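Local coordinates for protein esterase TesA (Pseudomonas aeruginosa, PDB 4JGG) that hydrolyses carboxylic esters, preferring Tween detergents and short-chain p-nitrophenyl esters, with low thioesterase activity towards palmitoyl-coenzyme A, at residues S64-R76 against N96-N110. Residues are numbered along the deposited sequence; the frame is centred on the assembly and turned at random.
Sequences SISGDTSAGGLAR and NDGLRGMAPAQLQQN
Thr69 CG2 rests on one face of the Arg100 guanidinium, 3.1 Å above its plane and off-centre, while Gly67 O approaches NH2 at the edge. Asn96 uses the plane of its own amide: ND2 gives Asp68 O a nearly straight bond (2.7 Å, 173°). In this SGNH-hydrolase α/β/α fold, the Asn96 side chain is about 5 and 6 Å from those of the nucleophile Ser30 and the active-site His180, respectively, both by similarity, so the bond probably helps hold the loop before helix 70-84 there. A water bridging Asp68 O to Asn96 N reinforces it. Gly67 takes the positive phi required at the third position of the type II turn from Ile65 to Asp68. Thr69 then caps the helix, its OG1 accepting from Gly72 N.

Ser70 is the knob, small enough to sit among Asp97, Gln106, Leu107 and Asn110. Asp97 suits its place because two oxygens can grip one residue: the syn lone pair of OD1 takes Ser70 N (3.0 Å), and OD2 takes Ser70 OG (2.6 Å) from the syn side, well out of plane. Gln106 NE2 donates to OD2 from the anti side, tilted out of the carboxylate plane. With chi1 of 66° setting OG between backbone N and carbonyl carbon, the hydroxyl also accepts from Asn110 ND2 at 3.0 Å, only 3° out of the amide plane; Asn110 OD1 faces Leu74 CD2 at 3.4 Å.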
ATOM      1  N   SER A  64      -4.408  -6.468  -5.487  1.00 11.92           N
ATOM      2  CA  SER A  64      -3.107  -6.799  -4.884  1.00  9.06           C
ATOM      3  C   SER A  64      -2.652  -8.222  -5.214  1.00  9.92           C
ATOM      4  O   SER A  64      -3.447  -9.165  -5.152  1.00 10.07           O
ATOM      5  CB  SER A  64      -3.157  -6.574  -3.368  1.00  7.51           C
ATOM      6  OG  SER A  64      -3.613  -5.260  -3.098  1.00 10.05           O
ATOM      7  N   ILE A  65      -1.367  -8.370  -5.546  1.00  8.14           N
ATOM      8  CA  ILE A  65      -0.821  -9.662  -5.935  1.00  9.61           C
ATOM      9  C   ILE A  65       0.508  -9.939  -5.232  1.00  8.72           C
ATOM     10  O   ILE A  65       1.441  -9.144  -5.313  1.00  8.76           O
ATOM     11  CB  ILE A  65      -0.557  -9.725  -7.446  1.00  9.03           C
ATOM     12  CG1 ILE A  65      -1.830  -9.391  -8.238  1.00  8.85           C
ATOM     13  CG2 ILE A  65      -0.013 -11.096  -7.840  1.00 11.12           C
ATOM     14  CD1 ILE A  65      -1.624  -9.494  -9.742  1.00  9.92           C
ATOM     15  N   SER A  66       0.597 -11.075  -4.558  1.00  9.89           N
ATOM     16  CA  SER A  66       1.867 -11.480  -3.953  1.00 10.25           C
ATOM     17  C   SER A  66       2.976 -11.487  -5.000  1.00 11.84           C
ATOM     18  O   SER A  66       2.764 -11.921  -6.122  1.00 10.35           O
ATOM     19  CB  SER A  66       1.740 -12.873  -3.341  1.00 12.80           C
ATOM     20  OG  SER A  66       0.776 -12.864  -2.299  1.00 16.28           O
ATOM     21  N   GLY A  67       4.156 -10.998  -4.625  1.00 10.57           N
ATOM     22  CA  GLY A  67       5.317 -11.036  -5.498  1.00  9.81           C
ATOM     23  C   GLY A  67       5.519  -9.750  -6.278  1.00 13.05           C
ATOM     24  O   GLY A  67       6.543  -9.566  -6.947  1.00 11.05           O
ATOM     25  N   ASP A  68       4.554  -8.839  -6.187  1.00  9.87           N
ATOM     26  CA  ASP A  68       4.595  -7.648  -7.037  1.00 10.93           C
ATOM     27  C   ASP A  68       5.646  -6.638  -6.563  1.00 12.05           C
ATOM     28  O   ASP A  68       5.979  -6.583  -5.383  1.00 14.10           O
ATOM     29  CB  ASP A  68       3.208  -7.003  -7.141  1.00 11.27           C
ATOM     30  CG  ASP A  68       3.008  -6.236  -8.445  1.00 12.12           C
ATOM     31  OD1 ASP A  68       3.776  -6.447  -9.400  1.00 11.64           O
ATOM     32  OD2 ASP A  68       2.062  -5.420  -8.521  1.00 16.77           O
ATOM     33  N   THR A  69       6.156  -5.847  -7.498  1.00 10.30           N
ATOM     34  CA  THR A  69       7.218  -4.884  -7.236  1.00 11.32           C
ATOM     35  C   THR A  69       6.781  -3.545  -7.796  1.00  9.56           C
ATOM     36  O   THR A  69       5.771  -3.471  -8.474  1.00  7.76           O
ATOM     37  CB  THR A  69       8.517  -5.269  -7.987  1.00 12.47           C
ATOM     38  OG1 THR A  69       8.227  -5.449  -9.381  1.00 10.31           O
ATOM     39  CG2 THR A  69       9.138  -6.539  -7.428  1.00 12.84           C
ATOM     40  N   SER A  70       7.554  -2.488  -7.549  1.00  9.47           N
ATOM     41  CA  SER A  70       7.204  -1.184  -8.118  1.00  7.89           C
ATOM     42  C   SER A  70       7.162  -1.242  -9.647  1.00 10.41           C
ATOM     43  O   SER A  70       6.293  -0.641 -10.275  1.00  9.73           O
ATOM     44  CB  SER A  70       8.167  -0.091  -7.646  1.00  7.99           C
ATOM     45  OG  SER A  70       9.471  -0.319  -8.146  1.00 10.90           O
ATOM     46  N   ALA A  71       8.084  -1.985 -10.248  1.00 12.36           N
ATOM     47  CA  ALA A  71       8.087  -2.112 -11.706  1.00 11.26           C
ATOM     48  C   ALA A  71       6.855  -2.869 -12.186  1.00  9.00           C
ATOM     49  O   ALA A  71       6.251  -2.500 -13.189  1.00  8.68           O
ATOM     50  CB  ALA A  71       9.356  -2.791 -12.181  1.00 12.80           C
ATOM     51  N   GLY A  72       6.482  -3.924 -11.468  1.00  7.14           N
ATOM     52  CA  GLY A  72       5.313  -4.716 -11.825  1.00  9.64           C
ATOM     53  C   GLY A  72       4.006  -3.945 -11.706  1.00 10.69           C
ATOM     54  O   GLY A  72       3.139  -4.030 -12.580  1.00  8.46           O
ATOM     55  N   GLY A  73       3.863  -3.177 -10.636  1.00 10.21           N
ATOM     56  CA  GLY A  73       2.673  -2.365 -10.451  1.00 10.27           C
ATOM     57  C   GLY A  73       2.552  -1.292 -11.524  1.00 13.69           C
ATOM     58  O   GLY A  73       1.454  -1.010 -12.024  1.00 13.03           O
ATOM     59  N   LEU A  74       3.687  -0.699 -11.889  1.00 10.14           N
ATOM     60  CA  LEU A  74       3.718   0.314 -12.929  1.00 12.50           C
ATOM     61  C   LEU A  74       3.283  -0.297 -14.269  1.00 14.22           C
ATOM     62  O   LEU A  74       2.464   0.272 -14.981  1.00 11.35           O
ATOM     63  CB  LEU A  74       5.114   0.927 -13.032  1.00 10.84           C
ATOM     64  CG  LEU A  74       5.369   1.940 -14.150  1.00 17.28           C
ATOM     65  CD1 LEU A  74       4.455   3.148 -14.044  1.00 15.76           C
ATOM     66  CD2 LEU A  74       6.849   2.372 -14.185  1.00 12.57           C
ATOM     67  N   ALA A  75       3.835  -1.465 -14.593  1.00 11.76           N
ATOM     68  CA  ALA A  75       3.478  -2.158 -15.826  1.00 14.64           C
ATOM     69  C   ALA A  75       1.973  -2.472 -15.923  1.00 11.54           C
ATOM     70  O   ALA A  75       1.398  -2.370 -17.007  1.00 10.82           O
ATOM     71  CB  ALA A  75       4.294  -3.427 -15.975  1.00 11.52           C
ATOM     72  N   ARG A  76       1.347  -2.844 -14.806  1.00  9.69           N
ATOM     73  CA  ARG A  76      -0.044  -3.317 -14.816  1.00 12.58           C
ATOM     74  C   ARG A  76      -1.094  -2.256 -14.442  1.00 13.80           C
ATOM     75  O   ARG A  76      -2.293  -2.486 -14.584  1.00 12.87           O
ATOM     76  CB  ARG A  76      -0.224  -4.578 -13.953  1.00 12.62           C
ATOM     77  CG  ARG A  76      -0.031  -4.362 -12.436  1.00 14.00           C
ATOM     78  CD  ARG A  76      -0.064  -5.703 -11.705  1.00  8.13           C
ATOM     79  NE  ARG A  76       0.061  -5.590 -10.255  1.00 11.60           N
ATOM     80  CZ  ARG A  76      -0.963  -5.626  -9.404  1.00 10.62           C
ATOM     81  NH1 ARG A  76      -2.205  -5.747  -9.859  1.00 13.89           N
ATOM     82  NH2 ARG A  76      -0.749  -5.539  -8.105  1.00 11.12           N
ATOM     83  N   ASN A  96       8.677  -5.359  -1.717  1.00 12.19           N
ATOM     84  CA  ASN A  96       9.505  -6.372  -2.375  1.00  9.25           C
ATOM     85  C   ASN A  96      10.783  -5.802  -2.947  1.00  9.01           C
ATOM     86  O   ASN A  96      11.817  -6.441  -2.877  1.00  9.22           O
ATOM     87  CB  ASN A  96       8.712  -7.152  -3.429  1.00  9.68           C
ATOM     88  CG  ASN A  96       7.739  -8.120  -2.796  1.00 12.11           C
ATOM     89  OD1 ASN A  96       8.100  -8.838  -1.864  1.00 11.20           O
ATOM     90  ND2 ASN A  96       6.484  -8.112  -3.259  1.00  8.18           N
ATOM     91  N   ASP A  97      10.725  -4.584  -3.475  1.00  8.67           N
ATOM     92  CA  ASP A  97      11.940  -3.937  -3.965  1.00  8.24           C
ATOM     93  C   ASP A  97      12.988  -3.870  -2.862  1.00  9.13           C
ATOM     94  O   ASP A  97      14.163  -4.077  -3.108  1.00  8.54           O
ATOM     95  CB  ASP A  97      11.661  -2.520  -4.466  1.00  9.00           C
ATOM     96  CG  ASP A  97      10.685  -2.493  -5.632  1.00 11.32           C
ATOM     97  OD1 ASP A  97       9.641  -3.171  -5.553  1.00  9.21           O
ATOM     98  OD2 ASP A  97      10.983  -1.806  -6.625  1.00 10.87           O
ATOM     99  N   GLY A  98      12.567  -3.561  -1.643  1.00 10.50           N
ATOM    100  CA  GLY A  98      13.505  -3.484  -0.539  1.00  9.23           C
ATOM    101  C   GLY A  98      13.957  -4.839  -0.042  1.00  9.66           C
ATOM    102  O   GLY A  98      15.137  -5.068   0.236  1.00 15.80           O
ATOM    103  N   LEU A  99      13.008  -5.752   0.081  1.00 11.08           N
ATOM    104  CA  LEU A  99      13.283  -7.071   0.608  1.00 10.46           C
ATOM    105  C   LEU A  99      14.243  -7.821  -0.319  1.00 15.22           C
ATOM    106  O   LEU A  99      14.967  -8.724   0.117  1.00 19.15           O
ATOM    107  CB  LEU A  99      11.973  -7.835   0.757  1.00 12.89           C
ATOM    108  CG  LEU A  99      11.981  -9.104   1.594  1.00 14.92           C
ATOM    109  CD1 LEU A  99      12.066  -8.748   3.056  1.00 19.47           C
ATOM    110  CD2 LEU A  99      10.722  -9.910   1.295  1.00 14.85           C
ATOM    111  N   ARG A 100      14.246  -7.426  -1.593  1.00 12.23           N
ATOM    112  CA  ARG A 100      15.117  -8.008  -2.610  1.00 12.70           C
ATOM    113  C   ARG A 100      16.450  -7.289  -2.768  1.00 11.12           C
ATOM    114  O   ARG A 100      17.329  -7.762  -3.475  1.00 14.36           O
ATOM    115  CB  ARG A 100      14.428  -7.990  -3.972  1.00 11.76           C
ATOM    116  CG  ARG A 100      13.234  -8.899  -4.082  1.00 17.17           C
ATOM    117  CD  ARG A 100      12.742  -8.934  -5.500  1.00 15.30           C
ATOM    118  NE  ARG A 100      11.318  -9.199  -5.530  1.00 14.89           N
ATOM    119  CZ  ARG A 100      10.601  -9.377  -6.632  1.00 20.07           C
ATOM    120  NH1 ARG A 100      11.177  -9.322  -7.830  1.00 17.48           N
ATOM    121  NH2 ARG A 100       9.297  -9.614  -6.526  1.00 20.04           N
ATOM    122  N   GLY A 101      16.610  -6.140  -2.139  1.00 14.38           N
ATOM    123  CA  GLY A 101      17.849  -5.400  -2.300  1.00 14.36           C
ATOM    124  C   GLY A 101      17.950  -4.768  -3.672  1.00 15.95           C
ATOM    125  O   GLY A 101      19.036  -4.646  -4.243  1.00 12.12           O
ATOM    126  N   MET A 102      16.806  -4.375  -4.223  1.00 12.41           N
ATOM    127  CA  MET A 102      16.805  -3.686  -5.511  1.00 13.68           C
ATOM    128  C   MET A 102      17.195  -2.240  -5.260  1.00  9.38           C
ATOM    129  O   MET A 102      17.344  -1.832  -4.114  1.00 11.24           O
ATOM    130  CB  MET A 102      15.423  -3.785  -6.167  1.00 12.14           C
ATOM    131  CG  MET A 102      14.963  -5.234  -6.289  1.00 15.24           C
ATOM    132  SD  MET A 102      13.395  -5.533  -7.129  1.00 18.68           S
ATOM    133  CE  MET A 102      13.642  -4.742  -8.707  1.00 18.20           C
ATOM    134  N   ALA A 103      17.359  -1.466  -6.320  1.00 13.14           N
ATOM    135  CA  ALA A 103      17.831  -0.090  -6.173  1.00 17.41           C
ATOM    136  C   ALA A 103      16.709   0.838  -5.686  1.00 15.47           C
ATOM    137  O   ALA A 103      15.610   0.830  -6.223  1.00 15.34           O
ATOM    138  CB  ALA A 103      18.414   0.410  -7.484  1.00 16.41           C
ATOM    139  N   PRO A 104      16.987   1.625  -4.643  1.00 16.26           N
ATOM    140  CA  PRO A 104      16.045   2.618  -4.127  1.00 13.38           C
ATOM    141  C   PRO A 104      15.642   3.659  -5.163  1.00 17.43           C
ATOM    142  O   PRO A 104      14.542   4.198  -5.083  1.00 14.97           O
ATOM    143  CB  PRO A 104      16.840   3.293  -3.010  1.00 14.76           C
ATOM    144  CG  PRO A 104      17.795   2.258  -2.560  1.00 16.93           C
ATOM    145  CD  PRO A 104      18.174   1.488  -3.782  1.00 14.89           C
ATOM    146  N   ALA A 105      16.521   3.952  -6.115  1.00 18.21           N
ATOM    147  CA  ALA A 105      16.230   5.002  -7.091  1.00 17.65           C
ATOM    148  C   ALA A 105      15.163   4.556  -8.088  1.00 18.96           C
ATOM    149  O   ALA A 105      14.287   5.344  -8.463  1.00 14.00           O
ATOM    150  CB  ALA A 105      17.494   5.434  -7.808  1.00 18.22           C
ATOM    151  N   GLN A 106      15.235   3.293  -8.514  1.00 15.83           N
ATOM    152  CA  GLN A 106      14.239   2.748  -9.435  1.00 16.86           C
ATOM    153  C   GLN A 106      12.864   2.641  -8.772  1.00 14.08           C
ATOM    154  O   GLN A 106      11.834   2.733  -9.445  1.00 15.27           O
ATOM    155  CB  GLN A 106      14.687   1.393 -10.015  1.00 16.27           C
ATOM    156  CG  GLN A 106      15.045   0.315  -8.975  1.00 20.61           C
ATOM    157  CD  GLN A 106      13.859  -0.583  -8.603  1.00 21.05           C
ATOM    158  OE1 GLN A 106      13.015  -0.906  -9.449  1.00 27.61           O
ATOM    159  NE2 GLN A 106      13.801  -0.992  -7.340  1.00 11.70           N
ATOM    160  N   LEU A 107      12.851   2.450  -7.457  1.00 13.77           N
ATOM    161  CA  LEU A 107      11.602   2.448  -6.695  1.00 13.58           C
ATOM    162  C   LEU A 107      10.961   3.816  -6.793  1.00 10.84           C
ATOM    163  O   LEU A 107       9.763   3.947  -7.067  1.00 12.51           O
ATOM    164  CB  LEU A 107      11.856   2.116  -5.221  1.00 13.46           C
ATOM    165  CG  LEU A 107      10.628   2.200  -4.309  1.00 10.01           C
ATOM    166  CD1 LEU A 107       9.511   1.259  -4.770  1.00  9.96           C
ATOM    167  CD2 LEU A 107      10.987   1.931  -2.849  1.00 13.46           C
ATOM    168  N   GLN A 108      11.773   4.843  -6.570  1.00 11.53           N
ATOM    169  CA  GLN A 108      11.293   6.218  -6.594  1.00 15.03           C
ATOM    170  C   GLN A 108      10.741   6.551  -7.978  1.00 15.89           C
ATOM    171  O   GLN A 108       9.707   7.197  -8.107  1.00 13.77           O
ATOM    172  CB  GLN A 108      12.425   7.179  -6.211  1.00 17.40           C
ATOM    173  CG  GLN A 108      11.939   8.508  -5.642  1.00 18.02           C
ATOM    174  CD  GLN A 108      11.359   9.420  -6.705  1.00 18.57           C
ATOM    175  OE1 GLN A 108      11.549   9.197  -7.900  1.00 22.10           O
ATOM    176  NE2 GLN A 108      10.646  10.460  -6.272  1.00 22.70           N
ATOM    177  N   GLN A 109      11.427   6.093  -9.016  1.00 12.56           N
ATOM    178  CA  GLN A 109      10.992   6.350 -10.387  1.00 13.57           C
ATOM    179  C   GLN A 109       9.654   5.668 -10.715  1.00 13.14           C
ATOM    180  O   GLN A 109       8.708   6.296 -11.216  1.00 14.38           O
ATOM    181  CB  GLN A 109      12.079   5.867 -11.354  1.00 15.04           C
ATOM    182  CG  GLN A 109      11.784   6.124 -12.827  1.00 23.40           C
ATOM    183  CD  GLN A 109      12.786   5.431 -13.738  1.00 25.59           C
ATOM    184  OE1 GLN A 109      13.015   4.223 -13.624  1.00 26.63           O
ATOM    185  NE2 GLN A 109      13.397   6.194 -14.636  1.00 33.59           N
ATOM    186  N   ASN A 110       9.589   4.371 -10.446  1.00 10.54           N
ATOM    187  CA  ASN A 110       8.388   3.593 -10.693  1.00 10.85           C
ATOM    188  C   ASN A 110       7.159   4.086  -9.922  1.00 12.43           C
ATOM    189  O   ASN A 110       6.085   4.241 -10.498  1.00 11.06           O
ATOM    190  CB  ASN A 110       8.647   2.122 -10.386  1.00  9.19           C
ATOM    191  CG  ASN A 110       9.636   1.498 -11.345  1.00 15.81           C
ATOM    192  OD1 ASN A 110       9.781   1.955 -12.484  1.00 13.00           O
ATOM    193  ND2 ASN A 110      10.319   0.442 -10.897  1.00 12.85           N
TER
HETATM  194  O   HOH W   1       6.293  -4.545  -3.292  1.00 10.02           O
HETATM  195  O   HOH W   2      10.683  -2.807  -9.198  1.00 12.52           O